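Uncharacterized protein (Staphylococcus aureus subsp. aureus Mu50, PDB 4QPV) is of unknown function but belongs to the DUF1672 family and has a unique fold built on a kinked-helix-beta-beta-beta repeat. Local coordinates at residues A[245-248]-A[249-253]; A[142-145]-A[146-149]; A[40-43]-A[44-47]. One frame throughout, in Å; residues are numbered along the deposited sequence.

Contact 1: A[245-248]-A[249-253]; sequences SEVL and KKKKN
K249 reaches back by one turn to E246, where NZ lies 2.9 Å from OE2 in a salt bridge. The lysine is fully extended beyond CG, while the glutamate folds at its second torsion (chi2 -54°), which brings the carboxylate round to the ammonium. NZ approaches OE2 on the syn side, 27° out of the carboxylate plane, and the two side chains cross at a slant. On its way the lysine runs along backbone and side chain of S245: CG passes 3.3 Å from S245 O, and CE rests 3.4 Å from S245 OG, a hydroxyl that hydrogen-bonds to G285 O. The same S245 O takes the K249 N-H at 2.9 Å, a regular helical bond. L248 contributes its carbonyl, while its buried side chain points mostly away from the following segment and packs on V286. L248 O accepts K251 N at 3.0 Å, and V247 O accepts K250 N at 3.1 Å; in both cases the donor sits well above the carbonyl plane. The hydrogen bonding thus shifts from i to i+4 toward i to i+3, a tightening typical of a helix C terminus, here accompanied by an i to i+3 salt bridge.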
loop_
_atom_site.group_PDB
_atom_site.type_symbol
_atom_site.label_atom_id
_atom_site.label_comp_id
_atom_site.label_asym_id
_atom_site.label_seq_id
_atom_site.Cartn_x
_atom_site.Cartn_y
_atom_site.Cartn_z
ATOM N N SER A 245 15.979 -1.540 -15.968
ATOM C CA SER A 245 15.367 -2.887 -15.944
ATOM C C SER A 245 16.438 -3.961 -16.190
ATOM O O SER A 245 16.474 -4.976 -15.482
ATOM C CB SER A 245 14.269 -3.017 -16.993
ATOM O OG SER A 245 13.793 -4.352 -17.026
ATOM N N GLU A 246 17.329 -3.721 -17.162
ATOM C CA GLU A 246 18.412 -4.664 -17.458
ATOM C C GLU A 246 19.337 -4.844 -16.247
ATOM O O GLU A 246 19.698 -5.974 -15.930
ATOM C CB GLU A 246 19.208 -4.236 -18.707
ATOM C CG GLU A 246 18.364 -4.345 -19.975
ATOM C CD GLU A 246 17.708 -5.695 -20.224
ATOM O OE1 GLU A 246 18.423 -6.721 -20.204
ATOM O OE2 GLU A 246 16.472 -5.731 -20.407
ATOM N N VAL A 247 19.660 -3.750 -15.542
ATOM C CA VAL A 247 20.475 -3.789 -14.320
ATOM C C VAL A 247 19.755 -4.666 -13.244
ATOM O O VAL A 247 20.362 -5.592 -12.695
ATOM C CB VAL A 247 20.781 -2.353 -13.814
ATOM C CG1 VAL A 247 21.348 -2.350 -12.381
ATOM C CG2 VAL A 247 21.721 -1.634 -14.773
ATOM N N LEU A 248 18.459 -4.417 -13.020
ATOM C CA LEU A 248 17.635 -5.153 -12.050
ATOM C C LEU A 248 17.572 -6.661 -12.350
ATOM O O LEU A 248 17.722 -7.469 -11.426
ATOM C CB LEU A 248 16.214 -4.548 -11.993
ATOM C CG LEU A 248 16.145 -3.143 -11.407
ATOM C CD1 LEU A 248 14.766 -2.538 -11.576
ATOM C CD2 LEU A 248 16.569 -3.132 -9.928
ATOM N N LYS A 249 17.417 -7.048 -13.635
ATOM C CA LYS A 249 17.372 -8.469 -14.038
ATOM C C LYS A 249 18.633 -9.236 -13.632
ATOM O O LYS A 249 18.558 -10.453 -13.405
ATOM C CB LYS A 249 17.167 -8.630 -15.550
ATOM C CG LYS A 249 15.796 -8.186 -16.043
ATOM C CD LYS A 249 15.768 -8.143 -17.567
ATOM C CE LYS A 249 14.509 -7.481 -18.058
ATOM N NZ LYS A 249 14.418 -7.515 -19.542
ATOM N N LYS A 250 19.772 -8.528 -13.510
ATOM C CA LYS A 250 21.065 -9.137 -13.151
ATOM C C LYS A 250 21.327 -9.161 -11.628
ATOM O O LYS A 250 22.346 -9.710 -11.201
ATOM C CB LYS A 250 22.221 -8.434 -13.871
ATOM C CG LYS A 250 22.232 -8.643 -15.370
ATOM C CD LYS A 250 23.401 -7.884 -15.960
ATOM C CE LYS A 250 23.414 -7.889 -17.463
ATOM N NZ LYS A 250 24.670 -7.287 -17.980
ATOM N N LYS A 251 20.404 -8.611 -10.818
ATOM C CA LYS A 251 20.514 -8.639 -9.359
ATOM C C LYS A 251 19.916 -9.951 -8.897
ATOM O O LYS A 251 18.710 -10.160 -9.045
ATOM C CB LYS A 251 19.789 -7.431 -8.700
ATOM C CG LYS A 251 20.303 -6.069 -9.135
ATOM C CD LYS A 251 21.642 -5.686 -8.527
ATOM C CE LYS A 251 22.283 -4.705 -9.466
ATOM N NZ LYS A 251 23.363 -3.924 -8.846
ATOM N N LYS A 252 20.752 -10.853 -8.381
ATOM C CA LYS A 252 20.293 -12.183 -7.988
ATOM C C LYS A 252 19.377 -12.180 -6.763
ATOM O O LYS A 252 18.472 -13.011 -6.690
ATOM C CB LYS A 252 21.488 -13.115 -7.723
ATOM C CG LYS A 252 22.320 -13.391 -8.971
ATOM C CD LYS A 252 23.427 -14.416 -8.714
ATOM C CE LYS A 252 24.715 -14.097 -9.445
ATOM N NZ LYS A 252 24.600 -14.282 -10.916
ATOM N N ASN A 253 19.601 -11.263 -5.819
ATOM C CA ASN A 253 18.927 -11.266 -4.520
ATOM C C ASN A 253 17.556 -10.554 -4.481
ATOM O O ASN A 253 16.946 -10.495 -3.409
ATOM C CB ASN A 253 19.873 -10.655 -3.472
ATOM C CG ASN A 253 20.209 -9.189 -3.679
ATOM O OD1 ASN A 253 20.111 -8.634 -4.784
ATOM N ND2 ASN A 253 20.666 -8.540 -2.618
#

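Contact 2: A[142-145]-A[146-149]; sequences TEVL and KEYK
K146 lies alongside T142, one helical turn back, and both side chains point the same way. From the start of the lysine, CB sits 3.4 Å from E143 O and CG 3.6 Å from T142 O. CD is still 4.0 Å from T142 O, and CE then meets the T142 methyl CG2, also at 4.0 Å. This methyl is available because it stands opposite the backbone N (the hydroxyl has chi1 -55°), which leaves OG1 on the other branch to bond to L138 O. NZ ends on a water 2.8 Å away, and the water donates to E143 OE1, so the lysine and the carboxylate are joined through solvent rather than directly. All of this is i to i+3 and i to i+4 pairing on the last turns of helix 135-147, whose main chain keeps the regular pattern: K146 N to T142 O and E147 N to E143 O. A second water probably joins E143 to E147, although E147 has two conformers. Y148, just past the helix, still donates its N-H to V144 O. Its ring brings an edge to that carbonyl, with CD2 3.3 Å from V144 O, and the same CD2 packs at 3.8 Å on V144 CG1. At the ring's far end OH bonds to K251 NZ, while L145 packs against F244 of helix 234-249, which V144 and Y148 also meet, and against Y175 of strand 175-178.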
loop_
_atom_site.group_PDB
_atom_site.type_symbol
_atom_site.label_atom_id
_atom_site.label_comp_id
_atom_site.label_asym_id
_atom_site.label_seq_id
_atom_site.Cartn_x
_atom_site.Cartn_y
_atom_site.Cartn_z
ATOM N N THR A 142 14.223 -2.919 -2.097
ATOM C CA THR A 142 14.144 -1.557 -1.539
ATOM C C THR A 142 15.535 -0.911 -1.516
ATOM O O THR A 142 15.705 0.221 -1.982
ATOM C CB THR A 142 13.522 -1.564 -0.145
ATOM O OG1 THR A 142 12.253 -2.218 -0.228
ATOM C CG2 THR A 142 13.352 -0.140 0.416
ATOM N N GLU A 143 16.524 -1.661 -1.030
ATOM C CA GLU A 143 17.911 -1.226 -0.964
ATOM C C GLU A 143 18.452 -0.874 -2.384
ATOM O O GLU A 143 19.070 0.177 -2.558
ATOM C CB GLU A 143 18.752 -2.328 -0.308
ATOM C CG GLU A 143 20.218 -1.966 -0.174
ATOM C CD GLU A 143 20.535 -0.806 0.755
ATOM O OE1 GLU A 143 19.678 -0.433 1.590
ATOM O OE2 GLU A 143 21.669 -0.290 0.663
ATOM N N VAL A 144 18.181 -1.729 -3.390
ATOM C CA VAL A 144 18.644 -1.501 -4.773
ATOM C C VAL A 144 18.000 -0.218 -5.346
ATOM O O VAL A 144 18.672 0.552 -6.031
ATOM C CB VAL A 144 18.409 -2.740 -5.690
ATOM C CG1 VAL A 144 18.741 -2.426 -7.156
ATOM C CG2 VAL A 144 19.222 -3.950 -5.210
ATOM N N LEU A 145 16.734 0.049 -5.018
ATOM C CA LEU A 145 16.057 1.249 -5.515
ATOM C C LEU A 145 16.677 2.517 -4.892
ATOM O O LEU A 145 16.832 3.517 -5.585
ATOM C CB LEU A 145 14.542 1.158 -5.276
ATOM C CG LEU A 145 13.846 0.189 -6.263
ATOM C CD1 LEU A 145 12.523 -0.275 -5.727
ATOM C CD2 LEU A 145 13.685 0.838 -7.662
ATOM N N LYS A 146 17.130 2.431 -3.633
ATOM C CA LYS A 146 17.843 3.528 -2.953
ATOM C C LYS A 146 19.215 3.741 -3.605
ATOM O O LYS A 146 19.631 4.877 -3.811
ATOM C CB LYS A 146 18.023 3.202 -1.460
ATOM C CG LYS A 146 16.737 3.350 -0.634
ATOM C CD LYS A 146 16.997 2.770 0.760
ATOM C CE LYS A 146 15.761 2.809 1.629
ATOM N NZ LYS A 146 16.083 2.300 3.002
ATOM N N GLU A 147 19.897 2.628 -3.937
ATOM C CA GLU A 147 21.226 2.610 -4.566
ATOM C C GLU A 147 21.252 3.350 -5.898
ATOM O O GLU A 147 22.239 4.016 -6.206
ATOM C CB GLU A 147 21.700 1.169 -4.834
ATOM C CG GLU A 147 22.133 0.317 -3.647
ATOM C CD GLU A 147 22.655 -1.050 -4.056
ATOM O OE1 GLU A 147 23.188 -1.162 -5.185
ATOM O OE2 GLU A 147 22.534 -2.007 -3.258
ATOM N N TYR A 148 20.186 3.228 -6.701
ATOM C CA TYR A 148 20.199 3.814 -8.041
ATOM C C TYR A 148 19.423 5.107 -8.266
ATOM O O TYR A 148 19.354 5.565 -9.429
ATOM C CB TYR A 148 19.743 2.737 -9.040
ATOM C CG TYR A 148 20.797 1.669 -9.247
ATOM C CD1 TYR A 148 21.916 1.907 -10.044
ATOM C CD2 TYR A 148 20.712 0.442 -8.595
ATOM C CE1 TYR A 148 22.909 0.940 -10.206
ATOM C CE2 TYR A 148 21.703 -0.533 -8.748
ATOM C CZ TYR A 148 22.786 -0.287 -9.573
ATOM O OH TYR A 148 23.742 -1.262 -9.758
ATOM N N LYS A 149 18.891 5.735 -7.178
ATOM C CA LYS A 149 18.117 6.956 -7.347
ATOM C C LYS A 149 18.966 8.083 -7.987
ATOM O O LYS A 149 18.412 8.840 -8.787
ATOM C CB LYS A 149 17.409 7.388 -6.043
ATOM C CG LYS A 149 18.278 7.782 -4.865
ATOM C CD LYS A 149 17.421 7.909 -3.601
ATOM C CE LYS A 149 17.110 9.334 -3.199
ATOM N NZ LYS A 149 18.271 9.990 -2.533
HETATM O O HOH W 1 17.139 -0.207 2.305
HETATM O O HOH W 2 23.708 -0.987 -0.927
#

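Contact 3: A[40-43]-A[44-47]; sequences AIEF and SKKH
With CG opposite its backbone N (chi1 -173°), F43 swings its ring forward along the helix, and H47 brings its imidazole obliquely over one face of the phenyl ring. H47 CD2 stands 3.4 Å above the phenyl plane, over the ring centre, and the closest atoms of the two rings are F43 CE1 and H47 CD2, at 3.5 Å. The planes are 36° apart, an oblique aromatic contact: CD2 of H47 lies over the phenyl face, while its C-H is directed more toward F43 O, 3.2 Å away. S44 OG, held between its backbone N and carbonyl carbon (chi1 76°), donates to I41 O at 2.6 Å, a side-chain bond to the preceding turn that accompanies S44 N to A40 O. Outward, I41 CG2 lies along the end of K45, and a water links K45 NZ to E42 OE1. H47 leaves helix 38-46 and is at once the N-cap position of helix 48-63, so the aromatic pair sits at the junction of the two helices. F43 and S44 pack on V79 of strand 78-87, and F43 and H47 both touch I103 in the loop after strand 90-98.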
loop_
_atom_site.group_PDB
_atom_site.type_symbol
_atom_site.label_atom_id
_atom_site.label_comp_id
_atom_site.label_asym_id
_atom_site.label_seq_id
_atom_site.Cartn_x
_atom_site.Cartn_y
_atom_site.Cartn_z
ATOM N N ALA A 40 -18.273 16.759 7.778
ATOM C CA ALA A 40 -17.560 15.487 7.952
ATOM C C ALA A 40 -16.082 15.735 8.285
ATOM O O ALA A 40 -15.544 15.107 9.200
ATOM C CB ALA A 40 -17.696 14.639 6.694
ATOM N N ILE A 41 -15.430 16.673 7.555
ATOM C CA ILE A 41 -14.035 17.071 7.796
ATOM C C ILE A 41 -13.907 17.627 9.223
ATOM O O ILE A 41 -13.044 17.176 9.969
ATOM C CB ILE A 41 -13.569 18.106 6.722
ATOM C CG1 ILE A 41 -13.471 17.437 5.335
ATOM C CG2 ILE A 41 -12.226 18.766 7.126
ATOM C CD1 ILE A 41 -13.344 18.476 4.121
ATOM N N GLU A 42 -14.784 18.568 9.617
ATOM C CA GLU A 42 -14.750 19.116 10.974
ATOM C C GLU A 42 -14.974 18.012 12.027
ATOM O O GLU A 42 -14.286 18.009 13.056
ATOM C CB GLU A 42 -15.783 20.254 11.131
ATOM C CG GLU A 42 -15.906 20.804 12.541
ATOM C CD GLU A 42 -14.823 21.706 13.110
ATOM O OE1 GLU A 42 -13.714 21.788 12.530
ATOM O OE2 GLU A 42 -15.096 22.334 14.161
ATOM N N PHE A 43 -15.903 17.066 11.759
ATOM C CA PHE A 43 -16.185 15.944 12.674
ATOM C C PHE A 43 -14.921 15.096 12.919
ATOM O O PHE A 43 -14.624 14.749 14.070
ATOM C CB PHE A 43 -17.330 15.057 12.131
ATOM C CG PHE A 43 -17.797 13.984 13.097
ATOM C CD1 PHE A 43 -18.782 14.256 14.036
ATOM C CD2 PHE A 43 -17.241 12.706 13.069
ATOM C CE1 PHE A 43 -19.214 13.266 14.934
ATOM C CE2 PHE A 43 -17.674 11.720 13.960
ATOM C CZ PHE A 43 -18.657 12.008 14.889
ATOM N N SER A 44 -14.170 14.780 11.841
ATOM C CA SER A 44 -12.951 13.970 11.919
ATOM C C SER A 44 -11.901 14.611 12.855
ATOM O O SER A 44 -11.147 13.901 13.509
ATOM C CB SER A 44 -12.353 13.759 10.527
ATOM O OG SER A 44 -11.689 14.913 10.043
ATOM N N LYS A 45 -11.851 15.941 12.895
ATOM C CA LYS A 45 -10.897 16.674 13.726
ATOM C C LYS A 45 -11.324 16.667 15.195
ATOM O O LYS A 45 -10.479 16.583 16.077
ATOM C CB LYS A 45 -10.757 18.120 13.225
ATOM C CG LYS A 45 -10.094 18.222 11.865
ATOM C CD LYS A 45 -10.283 19.617 11.299
ATOM C CE LYS A 45 -9.732 19.775 9.903
ATOM N NZ LYS A 45 -10.122 21.092 9.329
ATOM N N LYS A 46 -12.624 16.739 15.452
ATOM C CA LYS A 46 -13.155 16.789 16.812
ATOM C C LYS A 46 -13.151 15.420 17.510
ATOM O O LYS A 46 -13.237 15.369 18.745
ATOM C CB LYS A 46 -14.580 17.355 16.785
ATOM C CG LYS A 46 -14.636 18.864 16.566
ATOM C CD LYS A 46 -14.406 19.634 17.853
ATOM C CE LYS A 46 -14.262 21.115 17.606
ATOM N NZ LYS A 46 -13.759 21.798 18.820
ATOM N N HIS A 47 -13.054 14.316 16.737
ATOM C CA HIS A 47 -13.119 12.965 17.300
ATOM C C HIS A 47 -11.986 12.080 16.786
ATOM O O HIS A 47 -12.147 10.866 16.703
ATOM C CB HIS A 47 -14.488 12.323 16.976
ATOM C CG HIS A 47 -15.635 13.185 17.385
ATOM N ND1 HIS A 47 -16.064 13.235 18.704
ATOM C CD2 HIS A 47 -16.330 14.090 16.661
ATOM C CE1 HIS A 47 -17.021 14.146 18.731
ATOM N NE2 HIS A 47 -17.220 14.682 17.524
HETATM O O HOH W 3 -12.888 21.709 9.541
#

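Overall arrangement
From the N terminus the chain meets contact 3 first, then contact 2, then contact 1. Each joins consecutive residues at a helix end, so none closes a long loop, and they follow in series without nesting or crossing. Contact 3 ends helix 38-46 beside the antiparallel sheet of strands 67-75, 78-87 and 90-98. On the other side of the chain's centre, contacts 2 and 1 join the C-terminal ends of helices 135-147 and 234-249, with L248 CD2 3.6 Å from V144 CG1. L145 of contact 2 touches strand 175-178 and S245 of contact 1 bonds G285 of strand 282-285, both strands of the mixed sheet. Contact 3 is about 39 Å from contact 2, centre to centre.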